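Local coordinates for protein flap endonuclease 1 (Methanocaldococcus jannaschii, PDB 1A76) that cleaves 5'-overhanging DNA flaps during replication and repair, acting as a magnesium-dependent structure-specific endonuclease and 5'-3' exonuclease, at residues A[3-8]-A[212-217]; A[205-210]-A[237-242]; A[175-180]-A[196-201]; A[155-160]-A[167-172]. All coordinates share one frame; numbering follows the deposited sequence.

Contact 1: A[3-8]-A[212-217]; sequences VQFGDF and DDLIDI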
loop_
_atom_site.group_PDB
_atom_site.type_symbol
_atom_site.label_atom_id
_atom_site.label_comp_id
_atom_site.label_asym_id
_atom_site.label_seq_id
_atom_site.Cartn_x
_atom_site.Cartn_y
_atom_site.Cartn_z
ATOM N N VAL A 3 6.810 -9.549 1.588
ATOM C CA VAL A 3 7.323 -10.871 1.931
ATOM C C VAL A 3 6.686 -11.920 1.020
ATOM O O VAL A 3 5.465 -11.956 0.859
ATOM C CB VAL A 3 7.028 -11.216 3.411
ATOM C CG1 VAL A 3 7.901 -12.381 3.856
ATOM C CG2 VAL A 3 7.294 -10.006 4.293
ATOM N N GLN A 4 7.523 -12.767 0.424
ATOM C CA GLN A 4 7.070 -13.809 -0.495
ATOM C C GLN A 4 6.372 -14.992 0.164
ATOM O O GLN A 4 6.835 -16.124 0.063
ATOM C CB GLN A 4 8.253 -14.329 -1.317
ATOM C CG GLN A 4 9.050 -13.248 -2.015
ATOM C CD GLN A 4 8.174 -12.129 -2.528
ATOM O OE1 GLN A 4 7.630 -12.205 -3.631
ATOM N NE2 GLN A 4 8.029 -11.082 -1.731
ATOM N N PHE A 5 5.248 -14.728 0.814
ATOM C CA PHE A 5 4.480 -15.768 1.489
ATOM C C PHE A 5 3.694 -16.624 0.496
ATOM O O PHE A 5 3.451 -17.805 0.740
ATOM C CB PHE A 5 3.493 -15.132 2.469
ATOM C CG PHE A 5 4.086 -14.790 3.810
ATOM C CD1 PHE A 5 5.226 -15.443 4.278
ATOM C CD2 PHE A 5 3.483 -13.825 4.618
ATOM C CE1 PHE A 5 5.753 -15.143 5.524
ATOM C CE2 PHE A 5 4.004 -13.515 5.875
ATOM C CZ PHE A 5 5.143 -14.175 6.330
ATOM N N GLY A 6 3.295 -16.001 -0.611
ATOM C CA GLY A 6 2.513 -16.655 -1.652
ATOM C C GLY A 6 2.346 -18.166 -1.645
ATOM O O GLY A 6 1.319 -18.693 -1.217
ATOM N N ASP A 7 3.369 -18.853 -2.138
ATOM C CA ASP A 7 3.400 -20.307 -2.245
ATOM C C ASP A 7 3.308 -21.056 -0.916
ATOM O O ASP A 7 3.134 -22.268 -0.902
ATOM C CB ASP A 7 4.696 -20.717 -2.963
ATOM C CG ASP A 7 4.751 -22.199 -3.289
ATOM O OD1 ASP A 7 5.195 -22.988 -2.424
ATOM O OD2 ASP A 7 4.355 -22.573 -4.415
ATOM N N PHE A 8 3.397 -20.341 0.198
ATOM C CA PHE A 8 3.390 -21.007 1.491
ATOM C C PHE A 8 2.215 -20.812 2.423
ATOM O O PHE A 8 2.136 -21.470 3.450
ATOM C CB PHE A 8 4.682 -20.657 2.214
ATOM C CG PHE A 8 5.893 -20.833 1.360
ATOM C CD1 PHE A 8 6.416 -22.104 1.138
ATOM C CD2 PHE A 8 6.481 -19.739 0.732
ATOM C CE1 PHE A 8 7.509 -22.290 0.297
ATOM C CE2 PHE A 8 7.574 -19.913 -0.108
ATOM C CZ PHE A 8 8.089 -21.196 -0.327
ATOM N N ASP A 212 2.765 -13.888 15.991
ATOM C CA ASP A 212 4.152 -13.625 16.380
ATOM C C ASP A 212 5.104 -14.568 15.622
ATOM O O ASP A 212 6.171 -14.136 15.182
ATOM C CB ASP A 212 4.332 -13.782 17.900
ATOM C CG ASP A 212 3.842 -12.559 18.689
ATOM O OD1 ASP A 212 3.837 -11.422 18.158
ATOM O OD2 ASP A 212 3.458 -12.745 19.864
ATOM N N ASP A 213 4.709 -15.836 15.464
ATOM C CA ASP A 213 5.498 -16.842 14.720
ATOM C C ASP A 213 5.610 -16.449 13.226
ATOM O O ASP A 213 6.667 -16.591 12.604
ATOM C CB ASP A 213 4.817 -18.213 14.758
ATOM C CG ASP A 213 4.935 -18.913 16.104
ATOM O OD1 ASP A 213 5.834 -18.587 16.910
ATOM O OD2 ASP A 213 4.107 -19.805 16.340
ATOM N N LEU A 214 4.495 -16.009 12.647
ATOM C CA LEU A 214 4.468 -15.588 11.238
ATOM C C LEU A 214 5.438 -14.425 11.002
ATOM O O LEU A 214 6.153 -14.380 9.991
ATOM C CB LEU A 214 3.036 -15.179 10.830
ATOM C CG LEU A 214 2.779 -14.844 9.348
ATOM C CD1 LEU A 214 3.165 -16.035 8.470
ATOM C CD2 LEU A 214 1.300 -14.495 9.145
ATOM N N ILE A 215 5.462 -13.492 11.952
ATOM C CA ILE A 215 6.351 -12.334 11.893
ATOM C C ILE A 215 7.818 -12.817 11.931
ATOM O O ILE A 215 8.685 -12.268 11.254
ATOM C CB ILE A 215 6.068 -11.379 13.095
ATOM C CG1 ILE A 215 4.731 -10.667 12.886
ATOM C CG2 ILE A 215 7.171 -10.316 13.235
ATOM C CD1 ILE A 215 4.179 -10.005 14.141
ATOM N N ASP A 216 8.088 -13.856 12.715
ATOM C CA ASP A 216 9.441 -14.390 12.801
ATOM C C ASP A 216 9.833 -14.964 11.432
ATOM O O ASP A 216 10.926 -14.699 10.932
ATOM C CB ASP A 216 9.517 -15.469 13.890
ATOM C CG ASP A 216 9.649 -14.882 15.298
ATOM O OD1 ASP A 216 9.822 -13.654 15.438
ATOM O OD2 ASP A 216 9.578 -15.660 16.274
ATOM N N ILE A 217 8.930 -15.736 10.821
ATOM C CA ILE A 217 9.174 -16.317 9.502
ATOM C C ILE A 217 9.486 -15.159 8.546
ATOM O O ILE A 217 10.436 -15.224 7.767
ATOM C CB ILE A 217 7.931 -17.093 8.972
ATOM C CG1 ILE A 217 7.726 -18.373 9.780
ATOM C CG2 ILE A 217 8.123 -17.452 7.499
ATOM C CD1 ILE A 217 6.338 -18.967 9.636
#

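Contact 2: A[205-210]-A[237-242]; sequences EDLRIS and RAYELV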
loop_
_atom_site.group_PDB
_atom_site.type_symbol
_atom_site.label_atom_id
_atom_site.label_comp_id
_atom_site.label_asym_id
_atom_site.label_seq_id
_atom_site.Cartn_x
_atom_site.Cartn_y
_atom_site.Cartn_z
ATOM N N GLU A 205 -4.221 -21.103 11.664
ATOM C CA GLU A 205 -4.765 -22.409 12.034
ATOM C C GLU A 205 -4.209 -23.522 11.143
ATOM O O GLU A 205 -3.835 -24.594 11.631
ATOM C CB GLU A 205 -6.300 -22.398 11.952
ATOM C CG GLU A 205 -6.990 -21.459 12.964
ATOM C CD GLU A 205 -7.039 -22.003 14.388
ATOM O OE1 GLU A 205 -6.376 -23.022 14.685
ATOM O OE2 GLU A 205 -7.744 -21.393 15.218
ATOM N N ASP A 206 -4.157 -23.264 9.839
ATOM C CA ASP A 206 -3.642 -24.244 8.887
ATOM C C ASP A 206 -2.164 -24.558 9.078
ATOM O O ASP A 206 -1.768 -25.716 8.985
ATOM C CB ASP A 206 -3.877 -23.766 7.455
ATOM C CG ASP A 206 -5.312 -23.936 7.024
ATOM O OD1 ASP A 206 -6.162 -24.178 7.916
ATOM O OD2 ASP A 206 -5.593 -23.826 5.811
ATOM N N LEU A 207 -1.357 -23.529 9.336
ATOM C CA LEU A 207 0.083 -23.712 9.532
ATOM C C LEU A 207 0.434 -24.029 10.989
ATOM O O LEU A 207 1.564 -24.402 11.301
ATOM C CB LEU A 207 0.849 -22.461 9.081
ATOM C CG LEU A 207 1.005 -22.238 7.567
ATOM C CD1 LEU A 207 1.734 -20.928 7.313
ATOM C CD2 LEU A 207 1.785 -23.376 6.946
ATOM N N ARG A 208 -0.537 -23.872 11.878
ATOM C CA ARG A 208 -0.335 -24.155 13.293
ATOM C C ARG A 208 0.654 -23.185 13.928
ATOM O O ARG A 208 1.543 -23.594 14.663
ATOM C CB ARG A 208 0.163 -25.590 13.480
ATOM C CG ARG A 208 -0.930 -26.634 13.507
ATOM C CD ARG A 208 -1.374 -26.925 14.941
ATOM N NE ARG A 208 -2.791 -26.644 15.112
ATOM C CZ ARG A 208 -3.593 -27.257 15.977
ATOM N NH1 ARG A 208 -3.127 -28.208 16.780
ATOM N NH2 ARG A 208 -4.879 -26.932 16.016
ATOM N N ILE A 209 0.497 -21.896 13.641
ATOM C CA ILE A 209 1.392 -20.885 14.198
ATOM C C ILE A 209 0.639 -19.626 14.649
ATOM O O ILE A 209 -0.512 -19.404 14.276
ATOM C CB ILE A 209 2.497 -20.479 13.174
ATOM C CG1 ILE A 209 1.888 -19.800 11.953
ATOM C CG2 ILE A 209 3.249 -21.709 12.715
ATOM C CD1 ILE A 209 2.947 -19.303 10.969
ATOM N N SER A 210 1.299 -18.823 15.476
ATOM C CA SER A 210 0.730 -17.571 15.974
ATOM C C SER A 210 1.153 -16.435 15.042
ATOM O O SER A 210 2.006 -16.617 14.167
ATOM C CB SER A 210 1.251 -17.272 17.391
ATOM O OG SER A 210 2.621 -16.898 17.356
ATOM N N ARG A 237 12.460 -23.476 5.810
ATOM C CA ARG A 237 13.453 -23.592 6.874
ATOM C C ARG A 237 13.095 -22.735 8.083
ATOM O O ARG A 237 13.291 -23.142 9.228
ATOM C CB ARG A 237 14.841 -23.197 6.347
ATOM C CG ARG A 237 15.899 -23.020 7.432
ATOM C CD ARG A 237 16.323 -24.350 8.093
ATOM N NE ARG A 237 17.461 -24.130 8.987
ATOM C CZ ARG A 237 17.681 -24.797 10.116
ATOM N NH1 ARG A 237 16.842 -25.749 10.515
ATOM N NH2 ARG A 237 18.735 -24.491 10.862
ATOM N N ALA A 238 12.555 -21.552 7.821
ATOM C CA ALA A 238 12.170 -20.631 8.878
ATOM C C ALA A 238 10.990 -21.194 9.673
ATOM O O ALA A 238 10.961 -21.121 10.905
ATOM C CB ALA A 238 11.820 -19.283 8.272
ATOM N N TYR A 239 10.030 -21.769 8.956
ATOM C CA TYR A 239 8.844 -22.369 9.571
ATOM C C TYR A 239 9.295 -23.570 10.410
ATOM O O TYR A 239 8.734 -23.857 11.465
ATOM C CB TYR A 239 7.877 -22.821 8.467
ATOM C CG TYR A 239 6.654 -23.591 8.937
ATOM C CD1 TYR A 239 5.595 -22.943 9.576
ATOM C CD2 TYR A 239 6.543 -24.962 8.708
ATOM C CE1 TYR A 239 4.448 -23.647 9.971
ATOM C CE2 TYR A 239 5.404 -25.675 9.098
ATOM C CZ TYR A 239 4.356 -25.013 9.726
ATOM O OH TYR A 239 3.213 -25.721 10.064
ATOM N N GLU A 240 10.337 -24.252 9.936
ATOM C CA GLU A 240 10.887 -25.412 10.630
ATOM C C GLU A 240 11.481 -24.994 11.976
ATOM O O GLU A 240 11.284 -25.670 12.987
ATOM C CB GLU A 240 11.952 -26.062 9.741
ATOM C CG GLU A 240 12.774 -27.168 10.376
ATOM C CD GLU A 240 13.696 -27.815 9.363
ATOM O OE1 GLU A 240 14.775 -27.248 9.121
ATOM O OE2 GLU A 240 13.340 -28.873 8.801
ATOM N N LEU A 241 12.203 -23.872 11.982
ATOM C CA LEU A 241 12.830 -23.357 13.199
ATOM C C LEU A 241 11.766 -22.833 14.156
ATOM O O LEU A 241 11.883 -22.959 15.369
ATOM C CB LEU A 241 13.830 -22.236 12.857
ATOM C CG LEU A 241 15.098 -22.683 12.112
ATOM C CD1 LEU A 241 15.862 -21.467 11.567
ATOM C CD2 LEU A 241 15.972 -23.518 13.059
ATOM N N VAL A 242 10.718 -22.242 13.601
ATOM C CA VAL A 242 9.627 -21.728 14.414
ATOM C C VAL A 242 8.899 -22.874 15.122
ATOM O O VAL A 242 8.685 -22.819 16.334
ATOM C CB VAL A 242 8.620 -20.929 13.547
ATOM C CG1 VAL A 242 7.221 -20.975 14.174
ATOM C CG2 VAL A 242 9.104 -19.485 13.410
#

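Contact 3: A[175-180]-A[196-201]; sequences DALLYG and ELIELN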
loop_
_atom_site.group_PDB
_atom_site.type_symbol
_atom_site.label_atom_id
_atom_site.label_comp_id
_atom_site.label_asym_id
_atom_site.label_seq_id
_atom_site.Cartn_x
_atom_site.Cartn_y
_atom_site.Cartn_z
ATOM N N ASP A 175 2.127 -8.412 3.363
ATOM C CA ASP A 175 2.569 -7.739 4.579
ATOM C C ASP A 175 1.505 -7.254 5.573
ATOM O O ASP A 175 1.769 -7.191 6.768
ATOM C CB ASP A 175 3.474 -6.570 4.197
ATOM C CG ASP A 175 4.649 -7.004 3.341
ATOM O OD1 ASP A 175 4.409 -7.451 2.199
ATOM O OD2 ASP A 175 5.806 -6.899 3.805
ATOM N N ALA A 176 0.315 -6.904 5.098
ATOM C CA ALA A 176 -0.745 -6.446 5.999
ATOM C C ALA A 176 -1.069 -7.507 7.055
ATOM O O ALA A 176 -1.532 -7.193 8.153
ATOM C CB ALA A 176 -2.002 -6.121 5.198
ATOM N N LEU A 177 -0.843 -8.765 6.706
ATOM C CA LEU A 177 -1.106 -9.878 7.603
ATOM C C LEU A 177 -0.214 -9.756 8.841
ATOM O O LEU A 177 -0.634 -10.062 9.955
ATOM C CB LEU A 177 -0.820 -11.204 6.882
ATOM C CG LEU A 177 -1.733 -11.542 5.692
ATOM C CD1 LEU A 177 -1.230 -12.791 4.988
ATOM C CD2 LEU A 177 -3.179 -11.751 6.181
ATOM N N LEU A 178 1.016 -9.294 8.630
ATOM C CA LEU A 178 1.980 -9.130 9.721
ATOM C C LEU A 178 1.546 -8.087 10.751
ATOM O O LEU A 178 1.978 -8.136 11.914
ATOM C CB LEU A 178 3.353 -8.769 9.149
ATOM C CG LEU A 178 3.988 -9.879 8.307
ATOM C CD1 LEU A 178 5.340 -9.426 7.791
ATOM C CD2 LEU A 178 4.137 -11.131 9.152
ATOM N N TYR A 179 0.691 -7.153 10.331
ATOM C CA TYR A 179 0.193 -6.122 11.243
ATOM C C TYR A 179 -1.121 -6.561 11.869
ATOM O O TYR A 179 -1.801 -5.781 12.533
ATOM C CB TYR A 179 -0.021 -4.790 10.517
ATOM C CG TYR A 179 1.255 -4.133 10.065
ATOM C CD1 TYR A 179 1.787 -4.416 8.815
ATOM C CD2 TYR A 179 1.925 -3.220 10.886
ATOM C CE1 TYR A 179 2.950 -3.822 8.383
ATOM C CE2 TYR A 179 3.105 -2.610 10.454
ATOM C CZ TYR A 179 3.610 -2.924 9.200
ATOM O OH TYR A 179 4.793 -2.379 8.754
ATOM N N GLY A 180 -1.477 -7.818 11.670
ATOM C CA GLY A 180 -2.709 -8.304 12.253
ATOM C C GLY A 180 -3.954 -8.088 11.408
ATOM O O GLY A 180 -5.065 -8.254 11.912
ATOM N N GLU A 196 -7.954 -12.406 -4.928
ATOM C CA GLU A 196 -7.503 -13.431 -4.002
ATOM C C GLU A 196 -7.642 -12.972 -2.550
ATOM O O GLU A 196 -7.133 -11.912 -2.158
ATOM C CB GLU A 196 -6.046 -13.790 -4.291
ATOM C CG GLU A 196 -5.326 -14.489 -3.130
ATOM C CD GLU A 196 -3.903 -14.892 -3.493
ATOM O OE1 GLU A 196 -3.744 -15.697 -4.427
ATOM O OE2 GLU A 196 -2.948 -14.401 -2.854
ATOM N N LEU A 197 -8.329 -13.782 -1.758
ATOM C CA LEU A 197 -8.528 -13.459 -0.358
ATOM C C LEU A 197 -7.636 -14.306 0.543
ATOM O O LEU A 197 -7.512 -15.525 0.359
ATOM C CB LEU A 197 -9.997 -13.675 0.028
ATOM C CG LEU A 197 -10.329 -13.546 1.519
ATOM C CD1 LEU A 197 -10.292 -12.086 1.924
ATOM C CD2 LEU A 197 -11.689 -14.155 1.799
ATOM N N ILE A 198 -7.007 -13.639 1.505
ATOM C CA ILE A 198 -6.156 -14.302 2.487
ATOM C C ILE A 198 -6.749 -13.955 3.849
ATOM O O ILE A 198 -6.855 -12.778 4.205
ATOM C CB ILE A 198 -4.680 -13.802 2.456
ATOM C CG1 ILE A 198 -4.045 -14.058 1.086
ATOM C CG2 ILE A 198 -3.861 -14.547 3.525
ATOM C CD1 ILE A 198 -3.904 -12.824 0.220
ATOM N N GLU A 199 -7.171 -14.974 4.592
ATOM C CA GLU A 199 -7.727 -14.768 5.930
ATOM C C GLU A 199 -6.662 -15.166 6.935
ATOM O O GLU A 199 -6.270 -16.328 6.983
ATOM C CB GLU A 199 -8.980 -15.631 6.156
ATOM C CG GLU A 199 -9.916 -15.062 7.220
ATOM C CD GLU A 199 -10.860 -16.096 7.822
ATOM O OE1 GLU A 199 -11.224 -17.058 7.113
ATOM O OE2 GLU A 199 -11.241 -15.940 9.007
ATOM N N LEU A 200 -6.208 -14.206 7.735
ATOM C CA LEU A 200 -5.158 -14.447 8.735
ATOM C C LEU A 200 -5.459 -15.631 9.664
ATOM O O LEU A 200 -4.590 -16.466 9.913
ATOM C CB LEU A 200 -4.914 -13.180 9.561
ATOM C CG LEU A 200 -3.765 -13.169 10.595
ATOM C CD1 LEU A 200 -2.403 -13.384 9.909
ATOM C CD2 LEU A 200 -3.764 -11.837 11.350
ATOM N N ASN A 201 -6.687 -15.703 10.169
ATOM C CA ASN A 201 -7.070 -16.800 11.045
ATOM C C ASN A 201 -6.846 -18.134 10.351
ATOM O O ASN A 201 -6.370 -19.079 10.966
ATOM C CB ASN A 201 -8.538 -16.690 11.460
ATOM C CG ASN A 201 -8.868 -17.580 12.643
ATOM O OD1 ASN A 201 -8.298 -17.425 13.722
ATOM N ND2 ASN A 201 -9.782 -18.519 12.445
#

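Contact 4: A[155-160]-A[167-172]; sequences AQASYM and WAVVSQ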
loop_
_atom_site.group_PDB
_atom_site.type_symbol
_atom_site.label_atom_id
_atom_site.label_comp_id
_atom_site.label_asym_id
_atom_site.label_seq_id
_atom_site.Cartn_x
_atom_site.Cartn_y
_atom_site.Cartn_z
ATOM N N ALA A 155 0.043 -0.350 7.743
ATOM C CA ALA A 155 -0.228 -0.533 9.169
ATOM C C ALA A 155 -1.531 0.131 9.544
ATOM O O ALA A 155 -2.299 -0.411 10.319
ATOM C CB ALA A 155 0.892 0.047 10.014
ATOM N N GLN A 156 -1.772 1.319 9.002
ATOM C CA GLN A 156 -3.005 2.046 9.286
ATOM C C GLN A 156 -4.199 1.279 8.729
ATOM O O GLN A 156 -5.235 1.162 9.382
ATOM C CB GLN A 156 -2.963 3.449 8.667
ATOM C CG GLN A 156 -4.280 4.207 8.773
ATOM C CD GLN A 156 -4.643 4.577 10.207
ATOM O OE1 GLN A 156 -3.766 4.772 11.053
ATOM N NE2 GLN A 156 -5.938 4.682 10.481
ATOM N N ALA A 157 -4.047 0.746 7.523
ATOM C CA ALA A 157 -5.128 -0.007 6.881
ATOM C C ALA A 157 -5.436 -1.275 7.664
ATOM O O ALA A 157 -6.606 -1.662 7.813
ATOM C CB ALA A 157 -4.742 -0.356 5.443
ATOM N N SER A 158 -4.387 -1.931 8.155
ATOM C CA SER A 158 -4.583 -3.153 8.920
ATOM C C SER A 158 -5.373 -2.847 10.191
ATOM O O SER A 158 -6.321 -3.567 10.532
ATOM C CB SER A 158 -3.232 -3.788 9.271
ATOM O OG SER A 158 -2.481 -4.043 8.092
ATOM N N TYR A 159 -4.987 -1.776 10.883
ATOM C CA TYR A 159 -5.670 -1.363 12.115
ATOM C C TYR A 159 -7.161 -1.109 11.869
ATOM O O TYR A 159 -8.019 -1.502 12.673
ATOM C CB TYR A 159 -5.013 -0.092 12.673
ATOM C CG TYR A 159 -5.793 0.618 13.761
ATOM C CD1 TYR A 159 -5.920 0.057 15.033
ATOM C CD2 TYR A 159 -6.349 1.887 13.540
ATOM C CE1 TYR A 159 -6.574 0.743 16.069
ATOM C CE2 TYR A 159 -7.006 2.583 14.571
ATOM C CZ TYR A 159 -7.109 2.001 15.830
ATOM O OH TYR A 159 -7.741 2.663 16.857
ATOM N N MET A 160 -7.474 -0.446 10.760
ATOM C CA MET A 160 -8.871 -0.151 10.430
ATOM C C MET A 160 -9.651 -1.444 10.181
ATOM O O MET A 160 -10.842 -1.561 10.510
ATOM C CB MET A 160 -8.937 0.747 9.194
ATOM C CG MET A 160 -8.346 2.149 9.424
ATOM S SD MET A 160 -7.788 3.018 7.933
ATOM C CE MET A 160 -9.339 3.502 7.202
ATOM N N TRP A 167 -13.762 -4.404 5.949
ATOM C CA TRP A 167 -13.685 -5.858 5.892
ATOM C C TRP A 167 -12.287 -6.402 5.593
ATOM O O TRP A 167 -11.910 -7.476 6.071
ATOM C CB TRP A 167 -14.650 -6.359 4.828
ATOM C CG TRP A 167 -14.849 -7.837 4.837
ATOM C CD1 TRP A 167 -15.434 -8.587 5.823
ATOM C CD2 TRP A 167 -14.506 -8.746 3.790
ATOM N NE1 TRP A 167 -15.478 -9.915 5.448
ATOM C CE2 TRP A 167 -14.915 -10.037 4.204
ATOM C CE3 TRP A 167 -13.893 -8.597 2.538
ATOM C CZ2 TRP A 167 -14.731 -11.167 3.408
ATOM C CZ3 TRP A 167 -13.711 -9.720 1.755
ATOM C CH2 TRP A 167 -14.130 -10.990 2.193
ATOM N N ALA A 168 -11.524 -5.660 4.797
ATOM C CA ALA A 168 -10.192 -6.096 4.432
ATOM C C ALA A 168 -9.314 -4.970 3.919
ATOM O O ALA A 168 -9.774 -3.836 3.672
ATOM C CB ALA A 168 -10.282 -7.200 3.362
ATOM N N VAL A 169 -8.039 -5.306 3.765
ATOM C CA VAL A 169 -7.055 -4.378 3.235
ATOM C C VAL A 169 -6.828 -4.807 1.784
ATOM O O VAL A 169 -6.644 -5.990 1.495
ATOM C CB VAL A 169 -5.719 -4.473 4.023
ATOM C CG1 VAL A 169 -4.603 -3.738 3.279
ATOM C CG2 VAL A 169 -5.910 -3.908 5.431
ATOM N N VAL A 170 -6.887 -3.854 0.867
ATOM C CA VAL A 170 -6.643 -4.146 -0.533
ATOM C C VAL A 170 -5.174 -3.828 -0.823
ATOM O O VAL A 170 -4.697 -2.723 -0.556
ATOM C CB VAL A 170 -7.562 -3.312 -1.437
ATOM C CG1 VAL A 170 -7.108 -3.415 -2.893
ATOM C CG2 VAL A 170 -8.996 -3.793 -1.284
ATOM N N SER A 171 -4.451 -4.818 -1.334
ATOM C CA SER A 171 -3.041 -4.650 -1.643
ATOM C C SER A 171 -2.514 -5.856 -2.426
ATOM O O SER A 171 -3.145 -6.905 -2.444
ATOM C CB SER A 171 -2.240 -4.499 -0.346
ATOM O OG SER A 171 -0.849 -4.420 -0.627
ATOM N N GLN A 172 -1.365 -5.697 -3.079
ATOM C CA GLN A 172 -0.767 -6.796 -3.833
ATOM C C GLN A 172 0.219 -7.551 -2.942
ATOM O O GLN A 172 0.658 -8.663 -3.269
ATOM C CB GLN A 172 -0.039 -6.262 -5.065
ATOM C CG GLN A 172 -0.973 -5.741 -6.137
ATOM C CD GLN A 172 -1.935 -6.802 -6.607
ATOM O OE1 GLN A 172 -1.539 -7.761 -7.267
ATOM N NE2 GLN A 172 -3.199 -6.650 -6.260
#

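Contact 1: A[3-8]-A[212-217]
In the seam where the N-terminal loop of this flap endonuclease meets helix 211-221 of the I-domain, Phe5 puts the far end of its ring against Leu214 and Ile217. These two residues stand three positions apart, so they share one face of the helix and receive the ring between them. The nearest approach is CZ of Phe5 to CD1 of Leu214, at 3.5 Å. That methyl comes in obliquely to the ring and also touches CE2 of Phe5 at 3.7 Å, while CG of Leu214 follows behind it. On the other flank CG2 of Ile217 meets CE1 of Phe5 at 3.9 Å, at the ring edge and near its plane. The branch of Leu214 gets there because its CG is trans to the backbone N (chi1 -174°), which swings the isobutyl end closer to the loop than its CB alone would suggest. Within the loop, CG1 of Val3 sits 3.9 Å above one face of the Phe5 ring, near its rim. The contact is buried and its side-chain pairs are apolar; no hydrogen bond crosses it. Ala218 and Met221, farther along the same helix, also touch Phe5. The backbone N of Val3 is hydrogen-bonded to Asp175, a predicted ligand of the second magnesium, and the Phe5 side chain lies about 7 Å from that of Asp175. The packing thus lies next to the metal site of an XPG/RAD2-family nuclease: Val3, through its backbone N, is the second-shell residue, and Phe5 docks the N-terminal loop on an I-domain helix.

Contact 2: A[205-210]-A[237-242]
Tyr239 carries its CG trans to the backbone N (chi1 174°), which sends the ring out from helix 235-244 across to Leu207 and Ile209; Ile209, with CG1 squeezed between its backbone N and carbonyl carbon (chi1 65°), turns CG2 to the ring. The phenol OH donates to O of Leu207, a bond that lies near the ring plane; at 2.4 Å it is shorter than normal, so its exact length is doubtful. CG2 of Ile209 presses obliquely on CE1 of Tyr239 at 3.6 Å, and CB of Leu207 reaches the same CE1 at 3.9 Å. Farther along, CG1 of Val242 lies 4.3 Å from CG2 of Ile209. A phenylalanine in place of Tyr239 would remove the hydroxyl, and the Leu207 carbonyl would probably be left less firmly tied to helix 235-244. That carbonyl, which also takes a weak bond from NE of Arg243, sits where helix 200-207 ends in a Schellman motif with Arg208, at positive phi, as the C' residue. Ser210 then caps helix 211-221 through Asp213 N. The contact therefore joins the turn between helices 200-207 and 211-221 to helix 235-244, while Ile209 also leans on Ile217 of the middle helix.

Contact 3: A[175-180]-A[196-201]
Leu177 and Ile198 make the tight half of this contact, Leu200 and Gly180 the looser one. CD1 of Leu177 meets CG2 of Ile198 at 3.5 Å, closer than usual for two methyls, and the side chains cross at about a right angle. The other branch, CD2 of Leu177, is 3.9 Å from the same CG2, so one methyl is wedged at the fork of the leucine. Leu200 instead slides past Leu177 in the opposite direction: its CD1 stands 4.1 Å from CB of Leu177, and its CD2 lies 3.8 Å from CA of Gly180, a partly exposed residue. Gly180 has a positive phi of 87°, at which a CB would jam against the carbonyl O of Tyr179. An alanine in place of Leu200 removes both methyls, which would probably open a gap between Leu177, Gly180 and Leu214. The turn 175-180 follows strand 168-170 and carries Asp175, a predicted ligand of the second magnesium; Leu177 packs it on the junction of strand 196-199 with helix 200-207. Around the contact, Ile198 pairs by backbone with Val184 of strand 183-186, whose side chain touches Leu177, and Leu200, starting helix 200-207, rests on Leu214 of helix 211-221.

Contact 4: A[155-160]-A[167-172]
Val169 lays its CG2 methyl over the Ala157 peptide, with CG2 of Val169 3.3 Å from O of Ala157 and 3.5 Å from C of Ala157. The same methyl is 3.7 Å from CB of Ala157, while CG1 of Val169 stands a little farther from that CB, at 4.0 Å. With CG1 trans to the backbone N (chi1 167°), CG2 sits beside that N, and the two branches straddle the alanine methyl instead of pointing past it. The N of Ser158 lies 3.7 Å from CG2 of Val169, so the valine rests against backbone as much as side chain. The small side chain of Ala157 is consistent with this close approach of helix and strand: the CA atoms of Ala157 and Val169 are 6.0 Å apart. Ser158 turns its CB away from the strand, and its OG is occupied with O of Glu154, one helical turn back; Ala176 O is a further partner. On another side of the helix Gln156 NE2 makes a weak bond to SD of Met160 as well as one to Thr271 O. Ala157 also packs on Ala25 of the adjacent strand 23-27 and Val78 of strand 74-79, the next one over. Glu154, an experimentally established ligand of the first magnesium, lies on this same helix, and Asp27, a predicted one, has its side chain about 5 Å from that of Val169. Running from strand 146-148 through helix 153-162 to the parallel strand 168-170, the chain makes a beta-alpha-beta crossover, as expected of the PIN-like nuclease fold, with the metal site close by.

Overall arrangement
From the N terminus, the loop 3-8 opens contact 1, which closes only at 212-217, more than 200 residues on. Within that span contacts 4 and 3 open and close one after the other: contact 4 joins helix 153-162 to strand 168-170, and contact 3 brings the turn 175-180 back to strand 196-199 and the start of helix 200-207. Contact 2 opens at 205-210, before contact 1 closes, and ends at 237-242, so the two cross. Together the four contacts lead from the central sheet through the turn that carries Asp175 to the I-domain helices, with contact 1 tying the N-domain to them. Contacts 1 and 2 meet through helix 211-221; contacts 2 and 4 do not touch.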